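Local atomic coordinates of NikO protein (Streptomyces tendae, PDB entry 4FQD), a protein that acts as an enolpyruvyl transferase essential in nikkomycin biosynthesis and belongs to the MurA branch of the EPSP synthase family. Residues I18-N22 with A419-G424; G26-T30 with L283-G287; L323-P329 with Y353-T358; E376-R381 with C395-R399. The protein carries 4 engineered substitutions. One frame throughout, in Å; residues are numbered along the deposited sequence.

Contact 1: residues I18-N22 with A419-G424; sequences IHGGN and ALAVPG
The helix-to-strand turn that feeds strand 425-429 folds over the outgoing end of its antiparallel sheet neighbour, strand 14-19, so that Ile-18 to Gly-21 meet Ala-419 to Gly-424. Ile-18 supplies the apolar part. Its CG1 stands opposite the carbonyl carbon (chi1 -55°), which turns CG2 toward the end of helix 409-419, where it lies 3.8 Å from Ala-419 CB. The same methyl meets Leu-420 CD2 at 3.7 Å, the two side chains crossing nearly at right angles, and Leu-428 and Ile-452 of the flanking strands pack against this group. Beyond it the contact is made by backbone. Gly-20 N donates to Gly-424 O over 3.2 Å, reaching it in the carbonyl plane, and His-19 CA sends a CA-H...O contact to that oxygen at 3.4 Å. Gly-21 N gives Leu-420 O a shorter bond of 2.9 Å, approaching from above the carbonyl plane rather than along a lone pair. Water 1 also donates to Leu-420 O, and bridges it to Asn-22 O. This close fit depends on glycine: Gly-20 CA sits 3.3 Å from Leu-420 O, and the place a CB would take is already filled by the carbonyl oxygens of Ala-419 and Val-422. The turn holds its own shape, since Gly-424 N bonds back to Val-422 O over 2.7 Å. That closure, with Pro-423 at its centre, is an inverse gamma turn, here set at the junction of helix and strand in a beta/alpha inverse barrel.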
# COMPACT_ATOMS: atom_id res chain seq x y z
N ILE A 18 -26.18 23.30 1.75
CA ILE A 18 -25.16 23.42 2.78
C ILE A 18 -24.52 24.80 2.83
O ILE A 18 -24.04 25.31 1.82
CB ILE A 18 -24.05 22.36 2.59
CG1 ILE A 18 -24.65 20.95 2.56
CG2 ILE A 18 -23.01 22.47 3.70
CD1 ILE A 18 -24.56 20.29 1.20
N HIS A 19 -24.52 25.40 4.02
CA HIS A 19 -23.80 26.65 4.25
C HIS A 19 -22.68 26.41 5.25
O HIS A 19 -22.87 26.54 6.46
CB HIS A 19 -24.75 27.73 4.77
CG HIS A 19 -25.81 28.14 3.80
ND1 HIS A 19 -27.06 27.57 3.77
CD2 HIS A 19 -25.79 29.06 2.81
CE1 HIS A 19 -27.78 28.12 2.81
NE2 HIS A 19 -27.03 29.03 2.21
N GLY A 20 -21.50 26.06 4.73
CA GLY A 20 -20.36 25.75 5.58
C GLY A 20 -19.64 26.99 6.08
O GLY A 20 -20.00 28.11 5.75
N GLY A 21 -18.61 26.77 6.89
CA GLY A 21 -17.84 27.86 7.46
C GLY A 21 -18.12 28.02 8.94
O GLY A 21 -17.47 28.82 9.62
N ASN A 22 -19.09 27.26 9.44
CA ASN A 22 -19.44 27.31 10.85
C ASN A 22 -18.76 26.20 11.64
O ASN A 22 -18.67 25.06 11.19
CB ASN A 22 -20.96 27.23 11.03
CG ASN A 22 -21.68 28.35 10.31
OD1 ASN A 22 -21.70 29.49 10.78
ND2 ASN A 22 -22.29 28.04 9.18
N ALA A 419 -18.16 19.90 2.48
CA ALA A 419 -18.98 21.06 2.16
C ALA A 419 -19.12 21.98 3.37
O ALA A 419 -19.19 23.21 3.22
CB ALA A 419 -20.35 20.63 1.66
N LEU A 420 -19.16 21.40 4.56
CA LEU A 420 -19.30 22.16 5.79
C LEU A 420 -18.04 22.98 6.10
O LEU A 420 -18.07 23.88 6.93
CB LEU A 420 -19.63 21.24 6.97
CG LEU A 420 -21.04 20.66 6.99
CD1 LEU A 420 -21.17 19.60 8.08
CD2 LEU A 420 -22.07 21.76 7.19
N ALA A 421 -16.95 22.65 5.42
CA ALA A 421 -15.70 23.38 5.60
C ALA A 421 -15.65 24.60 4.68
O ALA A 421 -14.96 25.58 4.96
CB ALA A 421 -14.51 22.47 5.34
N VAL A 422 -16.38 24.53 3.57
CA VAL A 422 -16.40 25.61 2.58
C VAL A 422 -17.25 26.79 3.04
O VAL A 422 -18.45 26.65 3.26
CB VAL A 422 -16.92 25.11 1.22
CG1 VAL A 422 -17.11 26.27 0.27
CG2 VAL A 422 -15.98 24.07 0.64
N PRO A 423 -16.62 27.97 3.16
CA PRO A 423 -17.33 29.19 3.59
C PRO A 423 -18.25 29.73 2.49
O PRO A 423 -17.99 30.79 1.93
CB PRO A 423 -16.19 30.17 3.85
CG PRO A 423 -15.10 29.72 2.94
CD PRO A 423 -15.20 28.22 2.90
N GLY A 424 -19.32 28.99 2.20
CA GLY A 424 -20.26 29.39 1.17
C GLY A 424 -21.37 28.38 0.99
O GLY A 424 -21.57 27.51 1.84
O HOH W 1 -19.84 24.31 8.95

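Contact 2: residues G26-T30 with L283-G287; sequences GAVRT and LRITG
Thr-30 has its hydroxyl tucked between the backbone N and the carbonyl carbon (chi1 58°), which aims OG1 at Thr-286 O, while Val-28, with CG1 opposite its carbonyl carbon (chi1 -71°), presents CG2 to Ile-285. Val-28 lies in, and Thr-30 just beyond, a parallel beta pair in which strand 27-29 forms the border of a four-stranded mixed sheet and runs beside strand 283-286, their axes 19° apart. Both backbone polar atoms of Val-28 are bonded: its N donates to Arg-284 O over 3.0 Å, and its O accepts from Thr-286 N over 2.9 Å, both bonds nearly straight. On one face Val-28 and Ile-285 lie side by side and point the same way, CG2 to CG1 at 3.7 Å, under Trp-271 of helix 265-278. Thr-30 CG2 extends this apolar row to Ile-285 CG2, also at 3.7 Å. The other face carries Ala-27, Arg-29, Arg-284 and Thr-286, and there the Arg-284 guanidinium forms a salt bridge with Glu-317 of the next strand. At the end of the pairing, Thr-286 O takes two donors from one residue, Thr-30 N at 2.9 Å and Thr-30 OG1 at 2.9 Å.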
# COMPACT_ATOMS: atom_id res chain seq x y z
N GLY A 26 -20.26 20.32 20.65
CA GLY A 26 -21.24 19.52 21.38
C GLY A 26 -20.80 18.08 21.53
O GLY A 26 -19.60 17.77 21.47
N ALA A 27 -21.76 17.19 21.74
CA ALA A 27 -21.48 15.77 21.89
C ALA A 27 -22.31 14.95 20.92
O ALA A 27 -23.44 15.32 20.58
CB ALA A 27 -21.73 15.33 23.32
N VAL A 28 -21.76 13.83 20.48
CA VAL A 28 -22.47 12.92 19.59
C VAL A 28 -22.49 11.51 20.16
O VAL A 28 -21.51 11.05 20.75
CB VAL A 28 -21.84 12.89 18.18
CG1 VAL A 28 -22.10 14.19 17.45
CG2 VAL A 28 -20.35 12.61 18.27
N ARG A 29 -23.62 10.82 20.00
CA ARG A 29 -23.72 9.43 20.42
C ARG A 29 -23.83 8.53 19.20
O ARG A 29 -24.61 8.79 18.28
CB ARG A 29 -24.90 9.22 21.37
CG ARG A 29 -26.25 9.61 20.80
CD ARG A 29 -27.37 9.32 21.79
NE ARG A 29 -27.47 7.90 22.12
CZ ARG A 29 -27.50 7.42 23.36
NH1 ARG A 29 -27.44 8.24 24.39
NH2 ARG A 29 -27.59 6.11 23.56
N THR A 30 -23.03 7.47 19.18
CA THR A 30 -23.00 6.55 18.05
C THR A 30 -24.11 5.52 18.14
O THR A 30 -24.65 5.26 19.22
CB THR A 30 -21.65 5.82 17.97
OG1 THR A 30 -21.41 5.10 19.19
CG2 THR A 30 -20.51 6.80 17.74
N LEU A 283 -14.28 17.24 20.20
CA LEU A 283 -15.58 16.63 20.01
C LEU A 283 -15.69 15.30 20.74
O LEU A 283 -14.97 14.35 20.44
CB LEU A 283 -15.85 16.43 18.52
CG LEU A 283 -17.26 15.95 18.15
CD1 LEU A 283 -18.29 17.02 18.48
CD2 LEU A 283 -17.34 15.56 16.69
N ARG A 284 -16.61 15.23 21.70
CA ARG A 284 -16.82 14.01 22.47
C ARG A 284 -17.75 13.06 21.72
O ARG A 284 -18.86 13.44 21.33
CB ARG A 284 -17.39 14.35 23.84
CG ARG A 284 -16.86 13.48 24.97
CD ARG A 284 -17.29 14.02 26.32
NE ARG A 284 -18.74 14.05 26.45
CZ ARG A 284 -19.46 13.06 26.97
NH1 ARG A 284 -18.86 11.96 27.40
NH2 ARG A 284 -20.78 13.16 27.05
N ILE A 285 -17.29 11.83 21.51
CA ILE A 285 -18.05 10.83 20.78
C ILE A 285 -18.30 9.61 21.66
O ILE A 285 -17.37 8.89 22.01
CB ILE A 285 -17.30 10.39 19.51
CG1 ILE A 285 -16.80 11.61 18.73
CG2 ILE A 285 -18.19 9.51 18.64
CD1 ILE A 285 -15.74 11.29 17.71
N THR A 286 -19.57 9.39 22.02
CA THR A 286 -19.91 8.34 22.97
C THR A 286 -20.50 7.09 22.31
O THR A 286 -20.96 7.13 21.17
CB THR A 286 -20.90 8.84 24.04
OG1 THR A 286 -22.15 9.17 23.42
CG2 THR A 286 -20.34 10.07 24.74
N GLY A 287 -20.48 5.99 23.05
CA GLY A 287 -21.02 4.73 22.58
C GLY A 287 -20.64 3.62 23.54
O GLY A 287 -19.49 3.54 23.97

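Contact 3: residues L323-P329 with Y353-T358; sequences LTKPLRP and YAEGPT
Leu-327 CB rests on Ala-354 CB at 3.9 Å in the middle of an apolar row, with Leu-323 and Tyr-353 at one end and Pro-329 at the other. Leu-323 CD1 comes within 3.6 Å of Tyr-353 CD2, the two side chains crossing at about a right angle, and Leu-277 of helix 265-278 touches both. Pro-329 lays its ring along the opposing backbone: CD is 3.4 Å from Glu-355 O, and CB is 3.2 Å from Pro-357 O. With an alanine here, CG and CD are lost, which would probably open a gap beside Glu-355 O and leave the backbone freer to turn about its N-CA bond. The pairing brings together the chain on its way into strand 331-334 and the chain entering strand 356-362, the two parallel neighbours of a beta-alpha-beta crossover through helix 344-351. A single backbone bridge marks the approach. Leu-327 N donates to Tyr-353 O over 3.1 Å, and Leu-327 O takes Glu-355 N over 3.0 Å from above its carbonyl plane. Outermost, the extended Glu-355 side chain passes across the Pro-326 ring, its carboxylate OE2 lying 3.6 Å from Pro-326 CG.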
# COMPACT_ATOMS: atom_id res chain seq x y z
N LEU A 323 -7.80 20.47 14.42
CA LEU A 323 -6.44 20.71 13.96
C LEU A 323 -5.74 21.80 14.77
O LEU A 323 -6.32 22.84 15.07
CB LEU A 323 -6.44 21.10 12.48
CG LEU A 323 -6.75 19.98 11.49
CD1 LEU A 323 -6.75 20.51 10.06
CD2 LEU A 323 -5.75 18.85 11.63
N THR A 324 -4.48 21.54 15.12
CA THR A 324 -3.64 22.53 15.78
C THR A 324 -2.49 22.89 14.85
O THR A 324 -1.80 23.89 15.04
CB THR A 324 -3.08 22.01 17.11
OG1 THR A 324 -2.37 20.79 16.88
CG2 THR A 324 -4.21 21.76 18.10
N LYS A 325 -2.30 22.06 13.83
CA LYS A 325 -1.27 22.25 12.83
C LYS A 325 -1.56 21.31 11.66
O LYS A 325 -2.36 20.39 11.80
CB LYS A 325 0.11 21.95 13.43
CG LYS A 325 0.31 20.52 13.88
CD LYS A 325 1.69 20.34 14.50
CE LYS A 325 1.96 18.88 14.81
NZ LYS A 325 0.98 18.32 15.78
N PRO A 326 -0.95 21.56 10.49
CA PRO A 326 -1.14 20.67 9.34
C PRO A 326 -0.81 19.22 9.65
O PRO A 326 0.06 18.94 10.47
CB PRO A 326 -0.16 21.23 8.30
CG PRO A 326 -0.07 22.68 8.63
CD PRO A 326 -0.17 22.76 10.13
N LEU A 327 -1.50 18.30 8.99
CA LEU A 327 -1.29 16.87 9.20
C LEU A 327 -0.12 16.35 8.37
O LEU A 327 0.45 17.07 7.56
CB LEU A 327 -2.56 16.08 8.88
CG LEU A 327 -3.77 16.35 9.77
CD1 LEU A 327 -4.96 15.52 9.31
CD2 LEU A 327 -3.44 16.05 11.22
N ARG A 328 0.23 15.08 8.59
CA ARG A 328 1.27 14.43 7.81
C ARG A 328 0.66 13.43 6.83
O ARG A 328 -0.30 12.73 7.17
CB ARG A 328 2.27 13.72 8.74
CG ARG A 328 3.30 14.65 9.36
CD ARG A 328 3.24 14.60 10.88
NE ARG A 328 3.28 13.24 11.38
CZ ARG A 328 3.25 12.92 12.67
NH1 ARG A 328 3.29 11.64 13.04
NH2 ARG A 328 3.19 13.87 13.59
N PRO A 329 1.21 13.37 5.61
CA PRO A 329 0.70 12.46 4.58
C PRO A 329 1.03 11.01 4.88
O PRO A 329 2.01 10.72 5.57
CB PRO A 329 1.44 12.93 3.32
CG PRO A 329 2.71 13.49 3.84
CD PRO A 329 2.37 14.15 5.14
N TYR A 353 -5.63 17.97 4.18
CA TYR A 353 -5.11 18.89 5.18
C TYR A 353 -3.69 18.52 5.58
O TYR A 353 -3.09 19.18 6.43
CB TYR A 353 -6.03 18.92 6.40
CG TYR A 353 -7.37 19.56 6.15
CD1 TYR A 353 -8.39 18.86 5.52
CD2 TYR A 353 -7.63 20.87 6.55
CE1 TYR A 353 -9.62 19.44 5.28
CE2 TYR A 353 -8.86 21.45 6.32
CZ TYR A 353 -9.85 20.74 5.69
OH TYR A 353 -11.08 21.32 5.46
N ALA A 354 -3.17 17.46 4.98
CA ALA A 354 -1.80 17.03 5.24
C ALA A 354 -0.83 17.72 4.29
O ALA A 354 -1.21 18.10 3.18
CB ALA A 354 -1.68 15.52 5.11
N GLU A 355 0.41 17.89 4.72
CA GLU A 355 1.43 18.52 3.89
C GLU A 355 2.22 17.49 3.09
O GLU A 355 3.27 17.01 3.54
CB GLU A 355 2.36 19.39 4.73
CG GLU A 355 1.71 20.68 5.21
CD GLU A 355 2.70 21.61 5.88
OE1 GLU A 355 3.80 21.16 6.25
OE2 GLU A 355 2.37 22.81 6.04
N GLY A 356 1.72 17.16 1.91
CA GLY A 356 2.35 16.17 1.06
C GLY A 356 1.33 15.27 0.39
O GLY A 356 0.13 15.44 0.58
N PRO A 357 1.81 14.30 -0.40
CA PRO A 357 0.94 13.38 -1.13
C PRO A 357 0.45 12.23 -0.26
O PRO A 357 1.25 11.58 0.41
CB PRO A 357 1.87 12.82 -2.23
CG PRO A 357 3.17 13.59 -2.11
CD PRO A 357 3.23 14.08 -0.72
N THR A 358 -0.86 12.00 -0.27
CA THR A 358 -1.43 10.83 0.40
C THR A 358 -1.82 9.79 -0.64
O THR A 358 -2.61 10.07 -1.55
CB THR A 358 -2.66 11.20 1.25
OG1 THR A 358 -2.23 11.87 2.45
CG2 THR A 358 -3.43 9.95 1.64

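Contact 4: residues E376-R381 with C395-R399; sequences EALGIR and CPPHR
Arg-399 runs along the C-terminal end of helix 372-378, its CB 3.5 Å from Ala-377 O and near Leu-378 O as well. CG keeps to Leu-378 O, and CD lies between Ala-377 O and Gly-379 CA. The chain is extended from CG to NE (chi2 173°), which carries the guanidinium over Gly-379, whose CA sits 3.7 Å above one face toward the rim. At the tip, NH1 comes within 3.7 Å of Glu-376 O, and NH2 stops 4.0 Å from Arg-381 NH1, the two guanidinium planes 28° apart. Below, Leu-378 O takes two bonds from opposite faces of its plane, His-398 N at 2.8 Å and Arg-399 N at 2.8 Å. Gly-379, with positive phi, ends the helix in a Schellman motif. The His-398 ring is fixed by ND1, which donates in plane to Pro-396 O, while Leu-378 O lies over one face. Deeper, Ile-380 packs CG2 against Cys-395 SG, and its CD1 lies 3.8 Å from Pro-397 CD. An alanine here, lacking CG1, CG2 and CD1, would probably leave a gap between the cysteine sulfur and the proline ring. Arg-381 N donates to that sulfur over 3.3 Å, and water 2 joins Gly-379 O to Pro-396 O. The carbonyls clustered at the helix end probably favour the positive charge of Arg-399 and offset its nearness to Arg-381, whose NH1 also has a weak bond to Gly-379 O.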
# COMPACT_ATOMS: atom_id res chain seq x y z
N GLU A 376 -13.05 17.22 -6.06
CA GLU A 376 -12.27 18.05 -6.97
C GLU A 376 -12.94 19.40 -7.19
O GLU A 376 -12.27 20.43 -7.31
CB GLU A 376 -12.10 17.34 -8.32
CG GLU A 376 -11.02 17.92 -9.21
CD GLU A 376 -9.70 17.21 -9.05
OE1 GLU A 376 -9.70 16.03 -8.62
OE2 GLU A 376 -8.65 17.82 -9.35
N ALA A 377 -14.27 19.39 -7.24
CA ALA A 377 -15.05 20.60 -7.46
C ALA A 377 -14.92 21.58 -6.30
O ALA A 377 -15.06 22.79 -6.48
CB ALA A 377 -16.51 20.25 -7.70
N LEU A 378 -14.65 21.05 -5.11
CA LEU A 378 -14.53 21.88 -3.92
C LEU A 378 -13.14 22.52 -3.80
O LEU A 378 -12.95 23.46 -3.03
CB LEU A 378 -14.84 21.07 -2.66
CG LEU A 378 -16.29 20.61 -2.50
CD1 LEU A 378 -16.46 19.82 -1.21
CD2 LEU A 378 -17.24 21.80 -2.53
N GLY A 379 -12.19 22.01 -4.58
CA GLY A 379 -10.85 22.56 -4.58
C GLY A 379 -9.79 21.53 -4.21
O GLY A 379 -8.59 21.79 -4.33
N ILE A 380 -10.24 20.37 -3.75
CA ILE A 380 -9.33 19.30 -3.36
C ILE A 380 -8.70 18.64 -4.59
O ILE A 380 -9.39 18.26 -5.53
CB ILE A 380 -10.05 18.23 -2.52
CG1 ILE A 380 -10.74 18.89 -1.32
CG2 ILE A 380 -9.08 17.15 -2.07
CD1 ILE A 380 -11.50 17.92 -0.45
N ARG A 381 -7.37 18.53 -4.58
CA ARG A 381 -6.64 17.97 -5.71
C ARG A 381 -6.49 16.45 -5.58
O ARG A 381 -5.85 15.96 -4.65
CB ARG A 381 -5.24 18.59 -5.80
CG ARG A 381 -5.22 20.11 -5.67
CD ARG A 381 -5.41 20.80 -7.01
NE ARG A 381 -4.67 22.05 -7.07
CZ ARG A 381 -5.14 23.22 -6.62
NH1 ARG A 381 -6.34 23.29 -6.08
NH2 ARG A 381 -4.39 24.31 -6.72
N CYS A 395 -4.55 20.75 0.22
CA CYS A 395 -5.57 21.19 -0.73
C CYS A 395 -6.96 21.15 -0.11
O CYS A 395 -7.84 20.44 -0.60
CB CYS A 395 -5.53 20.33 -1.99
SG CYS A 395 -5.68 18.56 -1.69
N PRO A 396 -7.18 21.93 0.96
CA PRO A 396 -8.47 21.88 1.66
C PRO A 396 -9.59 22.45 0.79
O PRO A 396 -9.34 23.36 -0.01
CB PRO A 396 -8.24 22.78 2.88
CG PRO A 396 -7.19 23.74 2.44
CD PRO A 396 -6.29 22.97 1.51
N PRO A 397 -10.81 21.91 0.93
CA PRO A 397 -11.96 22.38 0.16
C PRO A 397 -12.30 23.83 0.49
O PRO A 397 -12.31 24.20 1.67
CB PRO A 397 -13.09 21.45 0.62
CG PRO A 397 -12.66 20.96 1.96
CD PRO A 397 -11.17 20.85 1.89
N HIS A 398 -12.57 24.64 -0.53
CA HIS A 398 -12.83 26.05 -0.31
C HIS A 398 -13.80 26.65 -1.33
O HIS A 398 -14.46 27.65 -1.05
CB HIS A 398 -11.51 26.84 -0.33
CG HIS A 398 -10.78 26.78 -1.63
ND1 HIS A 398 -9.92 25.76 -1.95
CD2 HIS A 398 -10.78 27.62 -2.69
CE1 HIS A 398 -9.42 25.96 -3.16
NE2 HIS A 398 -9.93 27.09 -3.63
N ARG A 399 -13.90 26.03 -2.50
CA ARG A 399 -14.74 26.54 -3.58
C ARG A 399 -16.23 26.36 -3.29
O ARG A 399 -16.70 25.23 -3.15
CB ARG A 399 -14.37 25.88 -4.91
CG ARG A 399 -12.94 26.15 -5.35
CD ARG A 399 -12.58 25.33 -6.57
NE ARG A 399 -11.18 25.52 -6.96
CZ ARG A 399 -10.55 24.77 -7.86
NH1 ARG A 399 -11.19 23.78 -8.47
NH2 ARG A 399 -9.28 25.01 -8.14
O HOH W 2 -7.18 23.22 -2.42

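Overall arrangement
Contacts 1, 3 and 4 gather on one side of the chain's centre, in the loops and turns at the ends of helices and strands. Contact 4 lies between the others, its centre about 12 Å from that of contact 1 and about 15 Å from that of contact 3. Val-422 packs on the 395-399 loop, and Tyr-353 touches both Pro-397 and Ala-421, joining all three. Contact 2 stands apart, its centre 21 to 28 Å from theirs. Along the chain, contact 1 encloses contacts 2, 3 and 4, which follow in series. Segments 18-22 and 26-30 adjoin in sequence; strands 14-19 and 27-29 both pair with much later strands, tying the start of the chain into the beta/alpha inverse barrel.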